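Protein SCO1, mitochondrial (Saccharomyces cerevisiae, PDB 2B7K) acts as a copper metallochaperone needed for accumulation of cytochrome c oxidase subunits 1 and 2, thought to act in mitochondrial copper transport or in copper insertion into the oxidase. Local coordinates at residues A[77-82]-A[172-177]; A[45-50]-A[59-64]. All coordinates share one frame; numbering follows the deposited sequence.

Contact 1 of 2, residues A[77-82]-A[172-177]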
loop_
_atom_site.group_PDB
_atom_site.type_symbol
_atom_site.label_atom_id
_atom_site.label_comp_id
_atom_site.label_asym_id
_atom_site.label_seq_id
_atom_site.Cartn_x
_atom_site.Cartn_y
_atom_site.Cartn_z
ATOM N N ILE A 77 8.409 13.650 -5.667
ATOM C CA ILE A 77 7.344 13.212 -4.776
ATOM C C ILE A 77 7.772 11.924 -4.094
ATOM O O ILE A 77 8.250 11.000 -4.752
ATOM C CB ILE A 77 6.028 12.946 -5.558
ATOM C CG1 ILE A 77 5.415 14.272 -6.013
ATOM C CG2 ILE A 77 5.048 12.157 -4.692
ATOM C CD1 ILE A 77 4.177 14.111 -6.893
ATOM N N THR A 78 7.601 11.870 -2.777
ATOM C CA THR A 78 7.953 10.683 -2.005
ATOM C C THR A 78 6.714 10.153 -1.281
ATOM O O THR A 78 6.122 10.849 -0.457
ATOM C CB THR A 78 9.030 10.998 -0.944
ATOM O OG1 THR A 78 10.198 11.525 -1.583
ATOM C CG2 THR A 78 9.405 9.736 -0.176
ATOM N N LEU A 79 6.318 8.927 -1.596
ATOM C CA LEU A 79 5.155 8.326 -0.954
ATOM C C LEU A 79 5.594 7.344 0.127
ATOM O O LEU A 79 6.774 6.999 0.229
ATOM C CB LEU A 79 4.304 7.562 -1.972
ATOM C CG LEU A 79 3.790 8.260 -3.231
ATOM C CD1 LEU A 79 3.058 7.235 -4.091
ATOM C CD2 LEU A 79 2.860 9.413 -2.869
ATOM N N GLN A 80 4.630 6.914 0.937
ATOM C CA GLN A 80 4.863 5.917 1.979
ATOM C C GLN A 80 4.188 4.658 1.440
ATOM O O GLN A 80 2.986 4.467 1.624
ATOM C CB GLN A 80 4.196 6.314 3.307
ATOM C CG GLN A 80 4.235 5.176 4.338
ATOM C CD GLN A 80 3.809 5.598 5.733
ATOM O OE1 GLN A 80 4.567 5.440 6.693
ATOM N NE2 GLN A 80 2.595 6.125 5.855
ATOM N N PRO A 81 4.947 3.796 0.748
ATOM C CA PRO A 81 4.384 2.564 0.188
ATOM C C PRO A 81 4.288 1.466 1.229
ATOM O O PRO A 81 5.259 1.173 1.933
ATOM C CB PRO A 81 5.350 2.228 -0.943
ATOM C CG PRO A 81 6.654 2.699 -0.408
ATOM C CD PRO A 81 6.342 3.990 0.315
ATOM N N LEU A 82 3.109 0.857 1.317
ATOM C CA LEU A 82 2.863 -0.191 2.299
ATOM C C LEU A 82 2.296 -1.443 1.654
ATOM O O LEU A 82 1.361 -1.364 0.858
ATOM C CB LEU A 82 1.871 0.314 3.356
ATOM C CG LEU A 82 2.275 1.606 4.072
ATOM C CD1 LEU A 82 1.101 2.146 4.886
ATOM C CD2 LEU A 82 3.473 1.322 4.967
ATOM N N ASP A 172 0.634 9.824 -13.384
ATOM C CA ASP A 172 -0.110 11.059 -13.651
ATOM C C ASP A 172 -1.207 11.306 -12.616
ATOM O O ASP A 172 -1.384 12.429 -12.134
ATOM C CB ASP A 172 -0.738 11.027 -15.056
ATOM C CG ASP A 172 0.299 10.980 -16.170
ATOM O OD1 ASP A 172 1.389 11.561 -16.001
ATOM O OD2 ASP A 172 0.021 10.378 -17.235
ATOM N N LYS A 173 -1.937 10.245 -12.273
ATOM C CA LYS A 173 -3.029 10.335 -11.311
ATOM C C LYS A 173 -2.540 10.669 -9.907
ATOM O O LYS A 173 -3.152 11.466 -9.198
ATOM C CB LYS A 173 -3.810 9.015 -11.281
ATOM C CG LYS A 173 -5.102 9.073 -10.475
ATOM C CD LYS A 173 -6.106 10.012 -11.129
ATOM C CE LYS A 173 -7.464 9.945 -10.452
ATOM N NZ LYS A 173 -8.460 10.813 -11.142
ATOM N N ILE A 174 -1.437 10.054 -9.494
ATOM C CA ILE A 174 -0.894 10.320 -8.172
ATOM C C ILE A 174 -0.392 11.764 -8.086
ATOM O O ILE A 174 -0.676 12.468 -7.119
ATOM C CB ILE A 174 0.242 9.319 -7.850
ATOM C CG1 ILE A 174 -0.354 7.910 -7.756
ATOM C CG2 ILE A 174 0.938 9.698 -6.552
ATOM C CD1 ILE A 174 0.667 6.803 -7.618
ATOM N N VAL A 175 0.335 12.208 -9.106
ATOM C CA VAL A 175 0.849 13.575 -9.126
ATOM C C VAL A 175 -0.294 14.574 -8.947
ATOM O O VAL A 175 -0.199 15.503 -8.148
ATOM C CB VAL A 175 1.586 13.866 -10.452
ATOM C CG1 VAL A 175 2.013 15.337 -10.507
ATOM C CG2 VAL A 175 2.807 12.954 -10.571
ATOM N N GLU A 176 -1.374 14.366 -9.689
ATOM C CA GLU A 176 -2.552 15.232 -9.625
ATOM C C GLU A 176 -3.045 15.398 -8.184
ATOM O O GLU A 176 -3.308 16.515 -7.727
ATOM C CB GLU A 176 -3.661 14.638 -10.502
ATOM C CG GLU A 176 -4.920 15.482 -10.608
ATOM C CD GLU A 176 -5.955 14.866 -11.536
ATOM O OE1 GLU A 176 -7.030 15.476 -11.723
ATOM O OE2 GLU A 176 -5.697 13.772 -12.083
ATOM N N HIS A 177 -3.162 14.285 -7.470
ATOM C CA HIS A 177 -3.619 14.297 -6.082
ATOM C C HIS A 177 -2.652 14.984 -5.126
ATOM O O HIS A 177 -3.061 15.761 -4.266
ATOM C CB HIS A 177 -3.856 12.866 -5.595
ATOM C CG HIS A 177 -5.154 12.279 -6.048
ATOM N ND1 HIS A 177 -6.373 12.727 -5.585
ATOM C CD2 HIS A 177 -5.427 11.292 -6.932
ATOM C CE1 HIS A 177 -7.341 12.039 -6.164
ATOM N NE2 HIS A 177 -6.795 11.162 -6.986
#
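With CG1 of Ile-77 anti to its carbonyl carbon (chi1 -72°) and the chain extended beyond it (chi2 175°), the CD1 methyl reaches the turn of helix carrying Val-175; Leu-79 adopts the same kind of first torsion (chi1 -55°) and brings its branched end against Ile-174. The contact therefore consists of two aliphatic pairs, in each of which the side chains cross at a slant. Ile-77 CD1 lies 4.0 Å from Val-175 CA and 4.1 Å from Val-175 CG2, so it rests against the helix backbone as well as against one methyl of the valine. In the second pair the CG2 branch of Ile-174 faces both ends of the leucine fork, 4.1 Å from Leu-79 CD1 and 4.2 Å from Leu-79 CD2.

Residues 77-82 run from the end of the connection after helix 56-75 into strand 80-85, while residues 172-177 belong to helix 169-180, the last modelled helix. Leu-71 of helix 56-75 touches Leu-79, Ile-174 and Val-175 and so extends the apolar cluster, and Ile-45 of strand 44-49 touches both Leu-79 and Ile-174. The site is away from the copper ligands inferred by similarity; it joins helix 169-180 to the approach to a strand of the thioredoxin-like sheet.

All four touching residues are buried, yet the summed interface is just 153 Å², and the closest atoms stand 4.0 Å or more apart. Carbon alone makes these approaches, which implies dispersion and the exclusion of water as the holding forces, without the directional demands of a polar bond.

Contact 2 of 2, residues A[45-50]-A[59-64]; sequences IIYFGF and DELDKL
Tyr-47 lays its phenol end across the aliphatic part of Glu-60, joining the strand and helix of the first half of a beta-alpha-beta unit in the thioredoxin-like fold. Strand 45-49 and helix 59-64 run nearly antiparallel, at 165°, with their axes 10.3 Å apart at closest approach. The ring bridges much of that gap because its CG is anti to the backbone N (chi1 177°): Tyr-47 CZ comes within 3.6 Å of Glu-60 CB, and Tyr-47 OH within 3.5 Å of Glu-60 CG. These are van der Waals approaches to the methylenes of Glu-60; the hydroxyl is hydrogen-bonded to Ser-145 O. Ring and carboxylate planes stand 82° apart. A bend at chi2 of Glu-60 accompanies a salt bridge along its own helix, whose hydrogen bond from Lys-63 NZ to Glu-60 OE1 is weak at 3.3 Å, and Lys-63 NZ also bonds to Tyr-165 O.

Tyr-47 additionally touches Cys-57, a copper ligand by similarity, which places this packing beside the probable metal site. Leu-61 CD2 meets the ring obliquely, 4.0 Å from Tyr-47 CD2. Farther toward the start of the strand, one methyl of Leu-64 serves two branches of the isoleucine: its CD1 is 4.0 Å from both Ile-45 CG2 and Ile-45 CD1.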
loop_
_atom_site.group_PDB
_atom_site.type_symbol
_atom_site.label_atom_id
_atom_site.label_comp_id
_atom_site.label_asym_id
_atom_site.label_seq_id
_atom_site.Cartn_x
_atom_site.Cartn_y
_atom_site.Cartn_z
ATOM N N ILE A 45 0.514 4.849 -0.072
ATOM C CA ILE A 45 -0.101 4.027 -1.095
ATOM C C ILE A 45 -0.044 2.602 -0.548
ATOM O O ILE A 45 1.024 2.071 -0.244
ATOM C CB ILE A 45 0.621 4.181 -2.460
ATOM C CG1 ILE A 45 -0.149 3.393 -3.522
ATOM C CG2 ILE A 45 2.086 3.749 -2.352
ATOM C CD1 ILE A 45 0.153 3.818 -4.959
ATOM N N ILE A 46 -1.218 2.009 -0.390
ATOM C CA ILE A 46 -1.347 0.679 0.183
ATOM C C ILE A 46 -1.749 -0.400 -0.805
ATOM O O ILE A 46 -2.629 -0.200 -1.641
ATOM C CB ILE A 46 -2.389 0.701 1.316
ATOM C CG1 ILE A 46 -1.993 1.760 2.347
ATOM C CG2 ILE A 46 -2.503 -0.676 1.958
ATOM C CD1 ILE A 46 -3.067 2.029 3.385
ATOM N N TYR A 47 -1.093 -1.548 -0.700
ATOM C CA TYR A 47 -1.410 -2.674 -1.568
ATOM C C TYR A 47 -1.577 -3.907 -0.699
ATOM O O TYR A 47 -0.711 -4.212 0.118
ATOM C CB TYR A 47 -0.292 -2.921 -2.587
ATOM C CG TYR A 47 -0.554 -4.130 -3.466
ATOM C CD1 TYR A 47 -1.599 -4.130 -4.390
ATOM C CD2 TYR A 47 0.209 -5.289 -3.336
ATOM C CE1 TYR A 47 -1.883 -5.262 -5.162
ATOM C CE2 TYR A 47 -0.065 -6.427 -4.097
ATOM C CZ TYR A 47 -1.114 -6.407 -5.006
ATOM O OH TYR A 47 -1.403 -7.544 -5.739
ATOM N N PHE A 48 -2.697 -4.601 -0.876
ATOM C CA PHE A 48 -2.987 -5.823 -0.132
ATOM C C PHE A 48 -2.655 -7.020 -1.029
ATOM O O PHE A 48 -3.051 -7.055 -2.190
ATOM C CB PHE A 48 -4.477 -5.885 0.242
ATOM C CG PHE A 48 -4.865 -4.986 1.376
ATOM C CD1 PHE A 48 -4.949 -5.479 2.677
ATOM C CD2 PHE A 48 -5.155 -3.645 1.149
ATOM C CE1 PHE A 48 -5.318 -4.651 3.740
ATOM C CE2 PHE A 48 -5.525 -2.803 2.204
ATOM C CZ PHE A 48 -5.607 -3.310 3.504
ATOM N N GLY A 49 -1.916 -7.985 -0.496
ATOM C CA GLY A 49 -1.570 -9.177 -1.259
ATOM C C GLY A 49 -0.932 -10.188 -0.323
ATOM O O GLY A 49 -1.123 -10.101 0.888
ATOM N N PHE A 50 -0.196 -11.153 -0.862
ATOM C CA PHE A 50 0.489 -12.134 -0.017
ATOM C C PHE A 50 1.701 -12.690 -0.751
ATOM O O PHE A 50 1.710 -12.758 -1.978
ATOM C CB PHE A 50 -0.469 -13.245 0.465
ATOM C CG PHE A 50 -1.124 -14.036 -0.635
ATOM C CD1 PHE A 50 -0.787 -15.372 -0.838
ATOM C CD2 PHE A 50 -2.108 -13.467 -1.434
ATOM C CE1 PHE A 50 -1.425 -16.132 -1.825
ATOM C CE2 PHE A 50 -2.751 -14.213 -2.421
ATOM C CZ PHE A 50 -2.411 -15.548 -2.617
ATOM N N ASP A 59 3.660 -8.800 -10.096
ATOM C CA ASP A 59 3.477 -7.841 -11.183
ATOM C C ASP A 59 3.050 -6.468 -10.655
ATOM O O ASP A 59 3.499 -5.435 -11.159
ATOM C CB ASP A 59 2.429 -8.339 -12.184
ATOM C CG ASP A 59 2.882 -9.570 -12.951
ATOM O OD1 ASP A 59 4.077 -9.652 -13.312
ATOM O OD2 ASP A 59 2.035 -10.447 -13.208
ATOM N N GLU A 60 2.180 -6.459 -9.648
ATOM C CA GLU A 60 1.708 -5.202 -9.068
ATOM C C GLU A 60 2.828 -4.487 -8.321
ATOM O O GLU A 60 2.983 -3.271 -8.431
ATOM C CB GLU A 60 0.545 -5.457 -8.107
ATOM C CG GLU A 60 -0.732 -5.943 -8.769
ATOM C CD GLU A 60 -1.432 -4.864 -9.577
ATOM O OE1 GLU A 60 -0.888 -4.435 -10.617
ATOM O OE2 GLU A 60 -2.535 -4.442 -9.165
ATOM N N LEU A 61 3.594 -5.236 -7.538
ATOM C CA LEU A 61 4.694 -4.652 -6.785
ATOM C C LEU A 61 5.760 -4.121 -7.742
ATOM O O LEU A 61 6.410 -3.118 -7.458
ATOM C CB LEU A 61 5.291 -5.685 -5.824
ATOM C CG LEU A 61 4.382 -6.058 -4.646
ATOM C CD1 LEU A 61 4.996 -7.216 -3.885
ATOM C CD2 LEU A 61 4.194 -4.854 -3.725
ATOM N N ASP A 62 5.936 -4.788 -8.879
ATOM C CA ASP A 62 6.912 -4.325 -9.863
ATOM C C ASP A 62 6.439 -2.981 -10.405
ATOM O O ASP A 62 7.220 -2.036 -10.501
ATOM C CB ASP A 62 7.046 -5.322 -11.017
ATOM C CG ASP A 62 8.069 -6.409 -10.737
ATOM O OD1 ASP A 62 8.165 -7.358 -11.547
ATOM O OD2 ASP A 62 8.783 -6.314 -9.715
ATOM N N LYS A 63 5.155 -2.900 -10.744
ATOM C CA LYS A 63 4.588 -1.665 -11.270
ATOM C C LYS A 63 4.745 -0.543 -10.249
ATOM O O LYS A 63 5.086 0.588 -10.607
ATOM C CB LYS A 63 3.105 -1.855 -11.621
ATOM C CG LYS A 63 2.463 -0.627 -12.273
ATOM C CD LYS A 63 1.025 -0.890 -12.730
ATOM C CE LYS A 63 0.102 -1.234 -11.561
ATOM N NZ LYS A 63 -1.305 -1.480 -12.012
ATOM N N LEU A 64 4.495 -0.857 -8.978
ATOM C CA LEU A 64 4.614 0.134 -7.910
ATOM C C LEU A 64 6.044 0.686 -7.838
ATOM O O LEU A 64 6.248 1.881 -7.628
ATOM C CB LEU A 64 4.213 -0.481 -6.560
ATOM C CG LEU A 64 4.372 0.407 -5.318
ATOM C CD1 LEU A 64 3.489 1.645 -5.462
ATOM C CD2 LEU A 64 3.998 -0.376 -4.058
#

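Both contacts are buried and reach one sheet through the neighbouring strands 80-85 and 44-49, their centres 14 Å apart. Leu-82 N to Ile-45 O and Leu-82 O to Tyr-47 N, each 2.9 Å, are probable hydrogen bonds tying the strands together, while Leu-79 CD1 packs 4.0 Å from Ile-45 CG2. Helix 56-75 serves both: residues 59-64 form one side of contact 2, and Leu-71 flanks contact 1. Contact 2, nearer the chain centre and larger at 235 Å², adds an aromatic ring and the methylenes of an acidic side chain close to the probable copper site; contact 1, farther out, is wholly aliphatic and holds helix 169-180.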